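Local coordinates for mandelate racemase/muconate lactonizing protein (Alicyclobacillus acidocaldarius LAA1, PDB 3QLD), which belongs to the mandelate racemase/muconate lactonizing branch of the enolase superfamily, pairing a capping N-terminal domain with a modified TIM barrel, at residues Tyr300-Leu310 and Leu324-Val335. Numbering follows the deposited sequence. Where two conformers were deposited one is given.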
loop_
_atom_site.group_PDB
_atom_site.type_symbol
_atom_site.label_atom_id
_atom_site.label_comp_id
_atom_site.label_asym_id
_atom_site.label_seq_id
_atom_site.Cartn_x
_atom_site.Cartn_y
_atom_site.Cartn_z
ATOM N N TYR A 300 15.910 -8.688 8.961
ATOM C CA TYR A 300 16.056 -9.574 10.145
ATOM C C TYR A 300 15.496 -10.984 9.819
ATOM O O TYR A 300 14.920 -11.715 10.659
ATOM C CB TYR A 300 15.466 -8.914 11.411
ATOM C CG TYR A 300 16.373 -7.819 11.984
ATOM C CD1 TYR A 300 16.994 -7.981 13.230
ATOM C CD2 TYR A 300 16.649 -6.635 11.256
ATOM C CE1 TYR A 300 17.842 -6.982 13.761
ATOM C CE2 TYR A 300 17.504 -5.630 11.770
ATOM C CZ TYR A 300 18.095 -5.817 13.026
ATOM O OH TYR A 300 18.898 -4.840 13.554
ATOM N N GLU A 301 15.742 -11.364 8.569
ATOM C CA GLU A 301 15.153 -12.575 7.962
ATOM C C GLU A 301 15.526 -13.836 8.757
ATOM O O GLU A 301 16.634 -13.933 9.246
ATOM C CB GLU A 301 15.656 -12.824 6.522
ATOM C CG GLU A 301 15.192 -11.884 5.415
ATOM C CD GLU A 301 15.860 -10.501 5.437
ATOM O OE1 GLU A 301 16.707 -10.190 6.309
ATOM O OE2 GLU A 301 15.479 -9.690 4.562
ATOM N N THR A 302 14.614 -14.807 8.855
ATOM C CA THR A 302 15.086 -16.179 9.145
ATOM C C THR A 302 15.995 -16.721 8.040
ATOM O O THR A 302 16.258 -16.101 6.964
ATOM C CB THR A 302 13.967 -17.222 9.291
ATOM O OG1 THR A 302 13.618 -17.653 7.971
ATOM C CG2 THR A 302 12.680 -16.653 10.054
ATOM N N GLY A 303 16.484 -17.914 8.288
ATOM C CA GLY A 303 17.434 -18.527 7.325
ATOM C C GLY A 303 16.936 -18.637 5.926
ATOM O O GLY A 303 17.712 -18.512 4.981
ATOM N N VAL A 304 15.632 -18.855 5.767
ATOM C CA VAL A 304 15.013 -18.999 4.449
ATOM C C VAL A 304 15.091 -17.725 3.612
ATOM O O VAL A 304 15.614 -17.730 2.498
ATOM C CB VAL A 304 13.544 -19.579 4.575
ATOM C CG1 VAL A 304 12.807 -19.558 3.211
ATOM C CG2 VAL A 304 13.660 -21.062 5.098
ATOM N N GLY A 305 14.478 -16.662 4.100
ATOM C CA GLY A 305 14.676 -15.313 3.559
ATOM C C GLY A 305 16.130 -14.848 3.388
ATOM O O GLY A 305 16.460 -14.191 2.403
ATOM N N ARG A 306 17.004 -15.219 4.319
ATOM C CA ARG A 306 18.406 -14.786 4.230
ATOM C C ARG A 306 19.099 -15.495 3.047
ATOM O O ARG A 306 19.833 -14.870 2.275
ATOM C CB ARG A 306 19.132 -15.080 5.531
ATOM C CG ARG A 306 20.615 -14.672 5.547
ATOM C CD ARG A 306 21.175 -14.712 6.961
ATOM N NE ARG A 306 20.187 -14.164 7.862
ATOM C CZ ARG A 306 20.135 -12.895 8.208
ATOM N NH1 ARG A 306 21.066 -12.035 7.777
ATOM N NH2 ARG A 306 19.129 -12.481 8.959
ATOM N N VAL A 307 18.858 -16.788 2.923
ATOM C CA VAL A 307 19.343 -17.587 1.763
ATOM C C VAL A 307 18.885 -17.020 0.425
ATOM O O VAL A 307 19.719 -16.733 -0.451
ATOM C CB VAL A 307 18.973 -19.095 1.883
ATOM C CG1 VAL A 307 19.103 -19.794 0.501
ATOM C CG2 VAL A 307 19.896 -19.703 2.884
ATOM N N HIS A 308 17.588 -16.753 0.291
ATOM C CA HIS A 308 17.031 -16.128 -0.933
ATOM C C HIS A 308 17.577 -14.737 -1.247
ATOM O O HIS A 308 17.723 -14.383 -2.421
ATOM C CB HIS A 308 15.482 -16.094 -0.868
ATOM C CG HIS A 308 14.842 -17.423 -1.152
ATOM N ND1 HIS A 308 13.480 -17.631 -1.068
ATOM C CD2 HIS A 308 15.384 -18.621 -1.506
ATOM C CE1 HIS A 308 13.204 -18.892 -1.381
ATOM N NE2 HIS A 308 14.347 -19.512 -1.665
ATOM N N GLY A 309 17.879 -13.964 -0.182
ATOM C CA GLY A 309 18.372 -12.606 -0.270
ATOM C C GLY A 309 19.851 -12.657 -0.679
ATOM O O GLY A 309 20.302 -11.866 -1.465
ATOM N N LEU A 310 20.616 -13.589 -0.119
ATOM C CA LEU A 310 21.985 -13.804 -0.678
ATOM C C LEU A 310 22.027 -14.272 -2.141
ATOM O O LEU A 310 22.878 -13.848 -2.873
ATOM C CB LEU A 310 22.769 -14.724 0.237
ATOM C CG LEU A 310 22.952 -14.215 1.679
ATOM C CD1 LEU A 310 23.125 -15.353 2.726
ATOM C CD2 LEU A 310 24.126 -13.225 1.894
ATOM N N LEU A 324 22.950 -8.400 4.680
ATOM C CA LEU A 324 22.524 -9.734 5.147
ATOM C C LEU A 324 23.775 -10.389 5.693
ATOM O O LEU A 324 24.642 -10.714 4.919
ATOM C CB LEU A 324 22.001 -10.577 3.981
ATOM C CG LEU A 324 20.662 -10.090 3.359
ATOM C CD1 LEU A 324 20.358 -10.859 2.103
ATOM C CD2 LEU A 324 19.517 -10.294 4.373
ATOM N N GLY A 325 23.865 -10.501 7.017
ATOM C CA GLY A 325 25.030 -11.001 7.705
ATOM C C GLY A 325 24.791 -12.392 8.258
ATOM O O GLY A 325 23.765 -13.008 7.997
ATOM N N PRO A 326 25.744 -12.904 9.016
ATOM C CA PRO A 326 25.580 -14.292 9.513
ATOM C C PRO A 326 24.393 -14.465 10.459
ATOM O O PRO A 326 24.082 -13.536 11.247
ATOM C CB PRO A 326 26.893 -14.543 10.269
ATOM C CG PRO A 326 27.885 -13.584 9.641
ATOM C CD PRO A 326 27.021 -12.313 9.449
ATOM N N SER A 327 23.755 -15.656 10.393
ATOM C CA SER A 327 22.602 -16.051 11.234
ATOM C C SER A 327 22.798 -15.682 12.678
ATOM O O SER A 327 21.884 -15.255 13.370
ATOM C CB SER A 327 22.472 -17.595 11.281
ATOM O OG SER A 327 22.134 -18.141 10.044
ATOM N N ASP A 328 24.010 -15.937 13.149
ATOM C CA ASP A 328 24.258 -15.911 14.560
ATOM C C ASP A 328 24.303 -14.494 15.145
ATOM O O ASP A 328 24.258 -14.348 16.358
ATOM C CB ASP A 328 25.509 -16.728 14.908
ATOM C CG ASP A 328 26.808 -16.112 14.370
ATOM O OD1 ASP A 328 26.801 -14.990 13.810
ATOM O OD2 ASP A 328 27.870 -16.782 14.508
ATOM N N ARG A 329 24.363 -13.457 14.297
ATOM C CA ARG A 329 24.354 -12.079 14.816
ATOM C C ARG A 329 22.966 -11.786 15.406
ATOM O O ARG A 329 22.783 -10.880 16.244
ATOM C CB ARG A 329 24.722 -11.045 13.730
ATOM C CG ARG A 329 26.221 -11.115 13.276
ATOM C CD ARG A 329 26.850 -9.717 12.976
ATOM N NE ARG A 329 26.474 -8.687 13.962
ATOM C CZ ARG A 329 27.320 -7.906 14.647
ATOM N NH1 ARG A 329 28.639 -8.000 14.470
ATOM N NH2 ARG A 329 26.830 -7.021 15.533
ATOM N N TYR A 330 22.007 -12.604 14.995
ATOM C CA TYR A 330 20.604 -12.315 15.244
ATOM C C TYR A 330 19.904 -13.400 16.121
ATOM O O TYR A 330 19.138 -13.042 17.028
ATOM C CB TYR A 330 19.851 -12.057 13.918
ATOM C CG TYR A 330 20.485 -11.211 12.768
ATOM C CD1 TYR A 330 20.739 -9.809 12.875
ATOM C CD2 TYR A 330 20.734 -11.808 11.524
ATOM C CE1 TYR A 330 21.288 -9.041 11.730
ATOM C CE2 TYR A 330 21.255 -11.078 10.419
ATOM C CZ TYR A 330 21.520 -9.704 10.498
ATOM O OH TYR A 330 22.015 -9.088 9.317
ATOM N N PHE A 331 20.191 -14.689 15.873
ATOM C CA PHE A 331 19.482 -15.808 16.547
ATOM C C PHE A 331 20.358 -16.900 17.177
ATOM O O PHE A 331 21.182 -17.473 16.483
ATOM C CB PHE A 331 18.630 -16.531 15.522
ATOM C CG PHE A 331 17.671 -15.650 14.786
ATOM C CD1 PHE A 331 16.529 -15.183 15.415
ATOM C CD2 PHE A 331 17.866 -15.356 13.421
ATOM C CE1 PHE A 331 15.606 -14.380 14.735
ATOM C CE2 PHE A 331 16.946 -14.560 12.718
ATOM C CZ PHE A 331 15.805 -14.055 13.401
ATOM N N GLU A 332 20.087 -17.255 18.445
ATOM C CA GLU A 332 20.652 -18.457 19.074
ATOM C C GLU A 332 20.370 -19.697 18.205
ATOM O O GLU A 332 21.242 -20.528 18.044
ATOM C CB GLU A 332 20.092 -18.685 20.513
ATOM C CG GLU A 332 20.634 -19.975 21.307
ATOM C CD GLU A 332 19.777 -21.274 21.160
ATOM O OE1 GLU A 332 18.526 -21.218 21.091
ATOM O OE2 GLU A 332 20.354 -22.381 21.120
ATOM N N GLN A 333 19.148 -19.795 17.676
ATOM C CA GLN A 333 18.708 -20.934 16.904
ATOM C C GLN A 333 17.800 -20.427 15.774
ATOM O O GLN A 333 16.759 -19.805 16.046
ATOM C CB GLN A 333 17.903 -21.873 17.811
ATOM C CG GLN A 333 17.153 -22.957 17.058
ATOM C CD GLN A 333 18.070 -24.074 16.645
ATOM O OE1 GLN A 333 18.597 -24.803 17.510
ATOM N NE2 GLN A 333 18.299 -24.214 15.330
ATOM N N ASP A 334 18.210 -20.727 14.545
ATOM C CA ASP A 334 17.555 -20.333 13.290
ATOM C C ASP A 334 16.878 -21.569 12.647
ATOM O O ASP A 334 16.923 -22.663 13.210
ATOM C CB ASP A 334 18.653 -19.734 12.376
ATOM C CG ASP A 334 18.108 -18.841 11.248
ATOM O OD1 ASP A 334 16.906 -18.829 11.039
ATOM O OD2 ASP A 334 18.917 -18.186 10.534
ATOM N N VAL A 335 16.243 -21.415 11.496
ATOM C CA VAL A 335 15.457 -22.493 10.891
ATOM C C VAL A 335 16.224 -23.370 9.877
ATOM O O VAL A 335 15.634 -24.189 9.164
ATOM C CB VAL A 335 14.168 -21.910 10.249
ATOM C CG1 VAL A 335 13.521 -20.922 11.230
ATOM C CG2 VAL A 335 14.525 -21.181 8.965
HETATM O O HOH W 1 18.788 -15.656 9.530
#
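Asp334 meets the first turn of helix 303-313 through its carboxylate, an example of a loop that folds back onto a helix start and accepts from its first amide, Gly303 N, with a side chain. With CG anti to the backbone N (chi1 -160°), OD1 accepts from Gly303 N at 2.9 Å on its syn side, and also from Val335 N, which comes to the same face of the carboxylate plane. OD2 takes Ser327 OG on its anti lone pair; that hydroxyl also hydrogen-bonds with Ile340 N. Thr302, the N-cap, accepts from Val304 N through OG1, which also hydrogen-bonds with Glu47 OE1. A negative group beside this helix end probably gains from the helix dipole.

Arg306 carries the second polar cluster. Its extended chain turns at chi3 (-41°) and brings NH2 to Glu301 O at 2.9 Å, in the carbonyl plane and on a lone pair. A water accepts from Arg306 NE and donates to Glu301 O and Asp334 OD2, linking guanidinium and carboxylate indirectly. NH1 bonds weakly to Gly325 O, though the place of NH1 in the model is less sure.

Van der Waals contacts flank these bonds. Leu324 CD1 packs on the helix backbone, 3.4 Å from Gly309 C, while CD2 lies 3.4 Å from Glu301 OE1, which bonds to Met299 N. The Tyr300 and Tyr330 rings meet obliquely, planes at 46°, and Phe331 turns its edge to Glu301 O. Val335 CG2 touches Val304 CG2 at 4.0 Å.

The contact thus joins the helix following barrel strand 293-296 to the loop preceding strand 347-349; Thr302 and Phe331 reach strands 3-15 and 25-38 of the N-terminal domain, and Val335 rests on helix 362-368.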